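Local coordinates for protein acetyltransferase, GNAT family (Colwellia psychrerythraea, PDB 3IWG) that probably transfers an acyl group, other than an aminoacyl group, to an acceptor molecule, at residues F5-I10 and Q89-I94; G64-Y69 and E81-I86; A153-A158 and W168-Y173. All coordinates share one frame; numbering follows the deposited sequence.

In the fold
Contacts 1 and 2 belong to the first of two GNAT-like halves, and contact 3 to the second. The centres of contacts 1 and 2 are about 10 Å apart, and they touch: Ile94 packs on Ile86 and Ile7 on Leu82. Helix 76-87 carries one side of contact 2 and runs into the loop of contact 1. Along the chain, both segments of contact 2 lie between the two segments of contact 1. Contact 3 follows later in the chain, across the chain's centre from contact 2. Its centre is about 35 Å from that of contact 2 and 39 Å from that of contact 1. The long strands 117-129 and 262-273 pair between the halves and join them.

Contact 1. Residues F5-I10 and Q89-I94; sequences FKIKTI and QNSSVI
Ile7 meets Ser91, Val93 and Ile94 in an apolar contact that no hydrogen bond crosses. The tight part surrounds the Ile7 side chain. Its CG2 touches Val93 CG2 at 3.6 Å. The same methyl meets Ile94 CG1, also at 3.6 Å, and these two side chains cross at about a right angle. The other branch of Ile7 has CG1 beside the backbone N (chi1 -57°). CD1, at the end of this branch, lies 3.5 Å from Ser91 OG. Val93 CG1 rests on the carbonyl Ile7 O at 3.4 Å, so the strand backbone is part of the surface too.

Segment 89-94 is the turn that follows helix 76-87. A Schellman motif ends this helix, with Gln89 at the C-prime position. Ser91 then forms an ST motif: its OG accepts from Ile94 N at 3.0 Å, with an N-H...O angle of 158°. This bond closes the turn that holds Ser92 and Val93.

Toward Thr9 the contact is loose. Val93 CG2 lies 4.3 Å from Thr9 N, and both residues are exposed. Lys8 points away from the turn and makes a cation-pi contact with Tyr49. Strand 6-9 pairs antiparallel with strand 44-50, where Phe46 packs against Ile7, Thr9, Val93 and Ile94.

Contact 2. Residues G64-Y69 and E81-I86; sequences GYLLQY and ELFTLI
Tyr69 and Phe83 join strand 65-71 to helix 76-87 within the beta-alpha-beta unit that continues into strand 99-103, a central element of the GNAT fold. The strand and helix segments run nearly antiparallel. Their axes come to 12.3 Å at closest approach, and large side chains span the distance.

The two rings form a T-shaped pair. The edge of Phe83 points at a face of Tyr69, with centroids 5.1 Å apart and planes at 73°. Phe83 CD2 is the leading atom. It sits 3.6 Å above the Tyr69 plane, offset toward the rim, and is equally near Tyr69 CD2 and CE2. Tyr69 has CG anti to the backbone N (chi1 175°), and its ring extends toward the helix. There the hydroxyl Tyr69 OH comes to 3.5 Å from Leu82 CD2. It also hydrogen-bonds to Ser79 OG, one turn before Leu82 on the helix. Ile86 CD1 lies at the ring edge, 4.4 Å from Tyr69 CE2.

Leu66 supplies the other strand contact. Its CD2 meets Phe83 CE2 at 3.8 Å, and the two side chains lie side by side, running opposite ways. Leu66 and Tyr69 are three residues apart, yet both point toward the helix. A beta bulge lies between them: the backbones of Leu67 and Gln68 both hydrogen-bond to that of Cys59, and Leu67 has psi -32°, far from the extended value of a regular strand. A bulge in this strand is a recurrent GNAT feature, and in relatives it borders the acetyl-coenzyme A site.

All five touching residues are buried. Tyr109 of helix 107-116 packs on Leu66 and Tyr69, and the Phe48 ring also meets that of Tyr69.

Contact 3. Residues A153-A158 and W168-Y173; sequences AFVTFA and WLTQYY
Val155, Ala158 and Phe154 meet Leu169, Thr170 and Tyr173 where two successive helices pack together. The short segments cross at 127°, with axes 9.2 Å apart.

The aliphatic contacts centre on Val155 and Ala158. Val155 CG2 lies against the other helix's backbone, 3.7 Å from Thr170 CA, and 4.0 Å from Leu169 CB. Ala158 CB meets Leu169 CG, also at 4.0 Å.

The aromatic contacts use one edge of the Tyr173 ring. Val155 CG2 lies in the ring plane beside CD2. Ala158 CB is also near that plane, 3.6 Å from Tyr173 CE2. Tyr173 has CG beside the backbone N (chi1 -80°), and its ring reaches across to the first helix.

Polar atoms touch without bonding across the contact. Tyr173 OH is 3.3 Å from Ala158 CB, a close approach to a small side chain. Phe154 O lies 3.5 Å from Tyr173 CE2 and accepts the helical bond from Ala158 N. Thr170 OG1 hydrogen-bonds to Glu166 O in its own helix.

Helices 151-162 and 166-178 are the first two of the second GNAT half. Ile213 of strand 207-214 packs on Ala158 and Tyr173, and Leu191 and Ala194 of strand 190-199 pack on Phe154. On helix 166-178, Trp168, Gln171 and Tyr172 pack on Gln171 of the second subunit.

Contact 1. Residues F5-I10 and Q89-I94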
# COMPACT_ATOMS: atom_id res chain seq x y z
N PHE A 5 14.34 -19.85 31.13
CA PHE A 5 13.78 -19.23 29.90
C PHE A 5 12.79 -20.13 29.18
O PHE A 5 13.15 -21.23 28.75
CB PHE A 5 14.89 -18.89 28.89
CG PHE A 5 15.51 -17.54 29.11
CD1 PHE A 5 14.71 -16.41 29.32
CD2 PHE A 5 16.91 -17.39 29.10
CE1 PHE A 5 15.27 -15.16 29.54
CE2 PHE A 5 17.48 -16.12 29.31
CZ PHE A 5 16.65 -15.00 29.53
N LYS A 6 11.55 -19.67 29.06
CA LYS A 6 10.58 -20.28 28.17
C LYS A 6 10.49 -19.39 26.90
O LYS A 6 10.35 -18.17 27.00
CB LYS A 6 9.19 -20.40 28.86
CG LYS A 6 8.82 -21.80 29.44
CD LYS A 6 9.30 -22.06 30.90
CE LYS A 6 8.99 -23.51 31.40
NZ LYS A 6 7.53 -23.80 31.74
N ILE A 7 10.59 -19.99 25.71
CA ILE A 7 10.28 -19.27 24.48
C ILE A 7 8.83 -19.57 24.12
O ILE A 7 8.39 -20.73 24.18
CB ILE A 7 11.22 -19.66 23.32
CG1 ILE A 7 12.68 -19.40 23.73
CG2 ILE A 7 10.84 -18.91 22.04
CD1 ILE A 7 13.68 -20.46 23.26
N LYS A 8 8.08 -18.51 23.78
CA LYS A 8 6.67 -18.63 23.38
C LYS A 8 6.48 -17.79 22.14
O LYS A 8 7.10 -16.76 21.96
CB LYS A 8 5.71 -18.10 24.47
CG LYS A 8 5.39 -19.03 25.64
CD LYS A 8 4.20 -18.46 26.54
CE LYS A 8 4.39 -18.82 28.07
NZ LYS A 8 3.14 -18.85 28.95
N THR A 9 5.59 -18.25 21.28
CA THR A 9 5.25 -17.55 20.07
C THR A 9 4.44 -16.31 20.55
O THR A 9 3.82 -16.34 21.61
CB THR A 9 4.47 -18.52 19.13
OG1 THR A 9 4.95 -18.42 17.79
CG2 THR A 9 2.98 -18.28 19.21
N ILE A 10 4.51 -15.20 19.82
CA ILE A 10 3.76 -14.00 20.21
C ILE A 10 2.82 -13.55 19.08
O ILE A 10 3.28 -13.28 17.98
CB ILE A 10 4.73 -12.87 20.53
CG1 ILE A 10 5.48 -13.21 21.83
CG2 ILE A 10 4.03 -11.50 20.57
CD1 ILE A 10 5.46 -12.13 22.88
N GLN A 89 19.89 -24.26 16.68
CA GLN A 89 18.65 -24.94 16.27
C GLN A 89 18.04 -25.88 17.30
O GLN A 89 17.31 -26.80 16.95
CB GLN A 89 18.90 -25.70 14.97
CG GLN A 89 19.75 -24.93 13.97
CD GLN A 89 19.39 -25.26 12.56
OE1 GLN A 89 19.24 -26.44 12.21
NE2 GLN A 89 19.23 -24.23 11.73
N ASN A 90 18.32 -25.64 18.58
CA ASN A 90 17.76 -26.45 19.66
C ASN A 90 16.50 -25.82 20.29
O ASN A 90 16.03 -26.33 21.32
CB ASN A 90 18.81 -26.68 20.76
CG ASN A 90 20.16 -27.14 20.23
OD1 ASN A 90 21.19 -26.85 20.83
ND2 ASN A 90 20.16 -27.84 19.10
N SER A 91 15.96 -24.73 19.72
CA SER A 91 14.70 -24.17 20.21
C SER A 91 13.54 -24.93 19.57
O SER A 91 13.31 -24.83 18.36
CB SER A 91 14.56 -22.67 19.90
OG SER A 91 13.28 -22.17 20.29
N SER A 92 12.83 -25.68 20.40
CA SER A 92 11.64 -26.39 19.97
C SER A 92 10.72 -25.44 19.21
O SER A 92 10.32 -25.68 18.07
CB SER A 92 10.91 -26.97 21.21
OG SER A 92 11.85 -27.35 22.22
N VAL A 93 10.44 -24.31 19.84
CA VAL A 93 9.37 -23.44 19.41
C VAL A 93 9.81 -22.59 18.21
O VAL A 93 9.10 -22.54 17.20
CB VAL A 93 8.81 -22.63 20.64
CG1 VAL A 93 9.69 -22.84 21.90
CG2 VAL A 93 8.59 -21.17 20.31
N ILE A 94 10.99 -21.98 18.29
CA ILE A 94 11.49 -21.10 17.23
C ILE A 94 11.90 -21.90 16.00
O ILE A 94 11.73 -21.45 14.87
CB ILE A 94 12.71 -20.28 17.67
CG1 ILE A 94 12.33 -19.30 18.79
CG2 ILE A 94 13.30 -19.54 16.47
CD1 ILE A 94 13.54 -18.61 19.46

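Contact 2. Residues G64-Y69 and E81-I86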
# COMPACT_ATOMS: atom_id res chain seq x y z
N GLY A 64 14.11 -17.72 7.53
CA GLY A 64 14.80 -18.30 8.69
C GLY A 64 15.89 -17.41 9.28
O GLY A 64 16.77 -17.88 9.99
N TYR A 65 15.80 -16.11 9.04
CA TYR A 65 16.80 -15.21 9.50
C TYR A 65 16.24 -14.28 10.53
O TYR A 65 15.22 -13.61 10.30
CB TYR A 65 17.37 -14.39 8.35
CG TYR A 65 18.28 -15.21 7.47
CD1 TYR A 65 17.78 -15.95 6.41
CD2 TYR A 65 19.65 -15.27 7.73
CE1 TYR A 65 18.62 -16.74 5.62
CE2 TYR A 65 20.49 -16.03 6.95
CZ TYR A 65 19.98 -16.76 5.89
OH TYR A 65 20.83 -17.50 5.12
N LEU A 66 16.95 -14.22 11.65
CA LEU A 66 16.67 -13.26 12.68
C LEU A 66 16.78 -11.87 12.13
O LEU A 66 17.61 -11.56 11.29
CB LEU A 66 17.62 -13.42 13.88
CG LEU A 66 17.24 -14.39 15.01
CD1 LEU A 66 16.85 -15.73 14.47
CD2 LEU A 66 18.42 -14.57 16.05
N LEU A 67 15.92 -11.01 12.63
CA LEU A 67 15.92 -9.62 12.27
C LEU A 67 16.13 -8.77 13.51
O LEU A 67 16.67 -7.70 13.41
CB LEU A 67 14.57 -9.24 11.57
CG LEU A 67 14.27 -9.81 10.14
CD1 LEU A 67 13.04 -9.10 9.43
CD2 LEU A 67 15.46 -9.77 9.17
N GLN A 68 15.64 -9.24 14.67
CA GLN A 68 15.70 -8.48 15.93
C GLN A 68 15.87 -9.47 17.09
O GLN A 68 15.35 -10.59 17.02
CB GLN A 68 14.41 -7.66 16.14
CG GLN A 68 14.15 -6.60 15.10
CD GLN A 68 12.87 -5.77 15.37
OE1 GLN A 68 11.93 -6.25 15.99
NE2 GLN A 68 12.83 -4.53 14.87
N TYR A 69 16.61 -9.04 18.11
CA TYR A 69 16.82 -9.82 19.33
C TYR A 69 17.08 -8.85 20.49
O TYR A 69 17.82 -7.86 20.34
CB TYR A 69 18.00 -10.74 19.18
CG TYR A 69 18.36 -11.51 20.45
CD1 TYR A 69 19.15 -10.94 21.46
CD2 TYR A 69 17.93 -12.82 20.62
CE1 TYR A 69 19.47 -11.68 22.62
CE2 TYR A 69 18.23 -13.54 21.76
CZ TYR A 69 19.02 -12.98 22.74
OH TYR A 69 19.31 -13.74 23.82
N GLU A 81 23.60 -18.01 26.57
CA GLU A 81 23.07 -19.38 26.60
C GLU A 81 21.90 -19.41 25.63
O GLU A 81 21.83 -20.27 24.74
CB GLU A 81 22.55 -19.77 28.00
CG GLU A 81 23.57 -20.18 29.05
CD GLU A 81 22.93 -20.71 30.38
OE1 GLU A 81 22.94 -21.94 30.61
OE2 GLU A 81 22.41 -19.91 31.20
N LEU A 82 21.01 -18.45 25.78
CA LEU A 82 19.80 -18.34 24.92
C LEU A 82 20.11 -18.25 23.42
O LEU A 82 19.73 -19.11 22.62
CB LEU A 82 18.94 -17.16 25.37
CG LEU A 82 17.63 -16.98 24.59
CD1 LEU A 82 16.78 -18.27 24.56
CD2 LEU A 82 16.84 -15.80 25.13
N PHE A 83 20.83 -17.21 23.04
CA PHE A 83 21.18 -17.04 21.65
C PHE A 83 21.84 -18.27 21.03
O PHE A 83 21.51 -18.65 19.92
CB PHE A 83 22.06 -15.80 21.45
CG PHE A 83 22.05 -15.27 20.04
CD1 PHE A 83 22.85 -15.85 19.07
CD2 PHE A 83 21.24 -14.20 19.69
CE1 PHE A 83 22.82 -15.38 17.81
CE2 PHE A 83 21.24 -13.72 18.43
CZ PHE A 83 22.02 -14.30 17.49
N THR A 84 22.79 -18.87 21.75
CA THR A 84 23.46 -20.09 21.29
C THR A 84 22.45 -21.22 21.03
O THR A 84 22.47 -21.84 19.99
CB THR A 84 24.54 -20.56 22.31
OG1 THR A 84 25.62 -19.61 22.34
CG2 THR A 84 25.08 -21.97 21.97
N LEU A 85 21.58 -21.48 22.00
CA LEU A 85 20.51 -22.49 21.86
C LEU A 85 19.69 -22.23 20.61
O LEU A 85 19.43 -23.14 19.81
CB LEU A 85 19.59 -22.42 23.08
CG LEU A 85 18.27 -23.19 23.14
CD1 LEU A 85 18.50 -24.67 23.01
CD2 LEU A 85 17.60 -22.92 24.47
N ILE A 86 19.28 -20.98 20.44
CA ILE A 86 18.47 -20.61 19.27
C ILE A 86 19.27 -20.72 17.98
O ILE A 86 18.76 -21.26 17.02
CB ILE A 86 17.87 -19.19 19.40
CG1 ILE A 86 17.01 -19.07 20.67
CG2 ILE A 86 16.98 -18.88 18.21
CD1 ILE A 86 16.80 -17.65 21.12

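Contact 3. Residues A153-A158 and W168-Y173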
# COMPACT_ATOMS: atom_id res chain seq x y z
N ALA A 153 2.00 7.29 -13.12
CA ALA A 153 3.27 7.61 -13.74
C ALA A 153 4.42 7.20 -12.82
O ALA A 153 5.38 6.55 -13.25
CB ALA A 153 3.32 9.10 -14.09
N PHE A 154 4.30 7.49 -11.53
CA PHE A 154 5.33 7.01 -10.60
C PHE A 154 5.45 5.49 -10.61
O PHE A 154 6.54 4.93 -10.58
CB PHE A 154 5.06 7.55 -9.21
CG PHE A 154 5.56 8.97 -9.00
CD1 PHE A 154 6.88 9.23 -8.63
CD2 PHE A 154 4.72 10.04 -9.16
CE1 PHE A 154 7.32 10.56 -8.41
CE2 PHE A 154 5.16 11.35 -8.96
CZ PHE A 154 6.45 11.62 -8.59
N VAL A 155 4.32 4.80 -10.62
CA VAL A 155 4.30 3.32 -10.55
C VAL A 155 4.95 2.72 -11.78
O VAL A 155 5.85 1.88 -11.69
CB VAL A 155 2.85 2.78 -10.36
CG1 VAL A 155 2.71 1.30 -10.78
CG2 VAL A 155 2.38 3.02 -8.88
N THR A 156 4.55 3.22 -12.94
CA THR A 156 5.19 2.84 -14.17
C THR A 156 6.69 3.15 -14.17
O THR A 156 7.52 2.31 -14.56
CB THR A 156 4.56 3.61 -15.32
OG1 THR A 156 3.17 3.27 -15.38
CG2 THR A 156 5.23 3.26 -16.63
N PHE A 157 7.05 4.35 -13.74
CA PHE A 157 8.47 4.70 -13.63
C PHE A 157 9.26 3.70 -12.72
O PHE A 157 10.29 3.15 -13.12
CB PHE A 157 8.60 6.16 -13.15
CG PHE A 157 10.01 6.61 -12.99
CD1 PHE A 157 10.60 6.60 -11.75
CD2 PHE A 157 10.76 7.00 -14.11
CE1 PHE A 157 11.90 7.00 -11.59
CE2 PHE A 157 12.04 7.41 -13.97
CZ PHE A 157 12.64 7.40 -12.70
N ALA A 158 8.74 3.40 -11.53
CA ALA A 158 9.45 2.50 -10.65
C ALA A 158 9.44 1.08 -11.19
O ALA A 158 10.46 0.40 -11.11
CB ALA A 158 8.88 2.55 -9.24
N TRP A 168 1.83 -3.83 -5.86
CA TRP A 168 2.57 -3.38 -4.66
C TRP A 168 2.95 -1.88 -4.67
O TRP A 168 2.63 -1.12 -3.74
CB TRP A 168 3.81 -4.23 -4.51
CG TRP A 168 4.42 -4.05 -3.20
CD1 TRP A 168 4.10 -4.72 -2.07
CD2 TRP A 168 5.44 -3.12 -2.85
NE1 TRP A 168 4.88 -4.30 -1.05
CE2 TRP A 168 5.70 -3.29 -1.49
CE3 TRP A 168 6.15 -2.14 -3.56
CZ2 TRP A 168 6.63 -2.55 -0.81
CZ3 TRP A 168 7.06 -1.40 -2.90
CH2 TRP A 168 7.33 -1.61 -1.54
N LEU A 169 3.60 -1.47 -5.76
CA LEU A 169 3.95 -0.05 -5.97
C LEU A 169 2.74 0.86 -5.88
O LEU A 169 2.83 1.97 -5.33
CB LEU A 169 4.62 0.13 -7.31
CG LEU A 169 6.12 0.20 -7.50
CD1 LEU A 169 7.00 0.27 -6.25
CD2 LEU A 169 6.58 -0.86 -8.48
N THR A 170 1.60 0.40 -6.37
CA THR A 170 0.40 1.22 -6.33
C THR A 170 0.02 1.51 -4.89
O THR A 170 -0.35 2.65 -4.54
CB THR A 170 -0.77 0.54 -7.10
OG1 THR A 170 -0.36 0.25 -8.43
CG2 THR A 170 -2.02 1.44 -7.14
N GLN A 171 0.15 0.52 -4.02
CA GLN A 171 -0.17 0.76 -2.61
C GLN A 171 0.92 1.54 -1.91
O GLN A 171 0.65 2.47 -1.18
CB GLN A 171 -0.44 -0.55 -1.85
CG GLN A 171 -1.72 -1.33 -2.33
CD GLN A 171 -3.02 -0.52 -2.24
OE1 GLN A 171 -3.31 0.13 -1.23
NE2 GLN A 171 -3.82 -0.61 -3.28
N TYR A 172 2.16 1.17 -2.14
CA TYR A 172 3.27 1.81 -1.43
C TYR A 172 3.36 3.30 -1.76
O TYR A 172 3.41 4.16 -0.88
CB TYR A 172 4.54 1.14 -1.83
CG TYR A 172 5.77 1.74 -1.26
CD1 TYR A 172 6.23 1.37 0.00
CD2 TYR A 172 6.51 2.66 -1.99
CE1 TYR A 172 7.38 1.97 0.53
CE2 TYR A 172 7.63 3.26 -1.48
CZ TYR A 172 8.06 2.92 -0.23
OH TYR A 172 9.18 3.48 0.26
N TYR A 173 3.25 3.58 -3.05
CA TYR A 173 3.25 4.94 -3.52
C TYR A 173 1.97 5.68 -3.19
O TYR A 173 2.02 6.83 -2.86
CB TYR A 173 3.57 4.99 -5.01
CG TYR A 173 5.02 4.88 -5.40
CD1 TYR A 173 6.06 5.29 -4.55
CD2 TYR A 173 5.36 4.48 -6.69
CE1 TYR A 173 7.41 5.22 -4.98
CE2 TYR A 173 6.70 4.43 -7.14
CZ TYR A 173 7.70 4.81 -6.29
OH TYR A 173 8.98 4.76 -6.78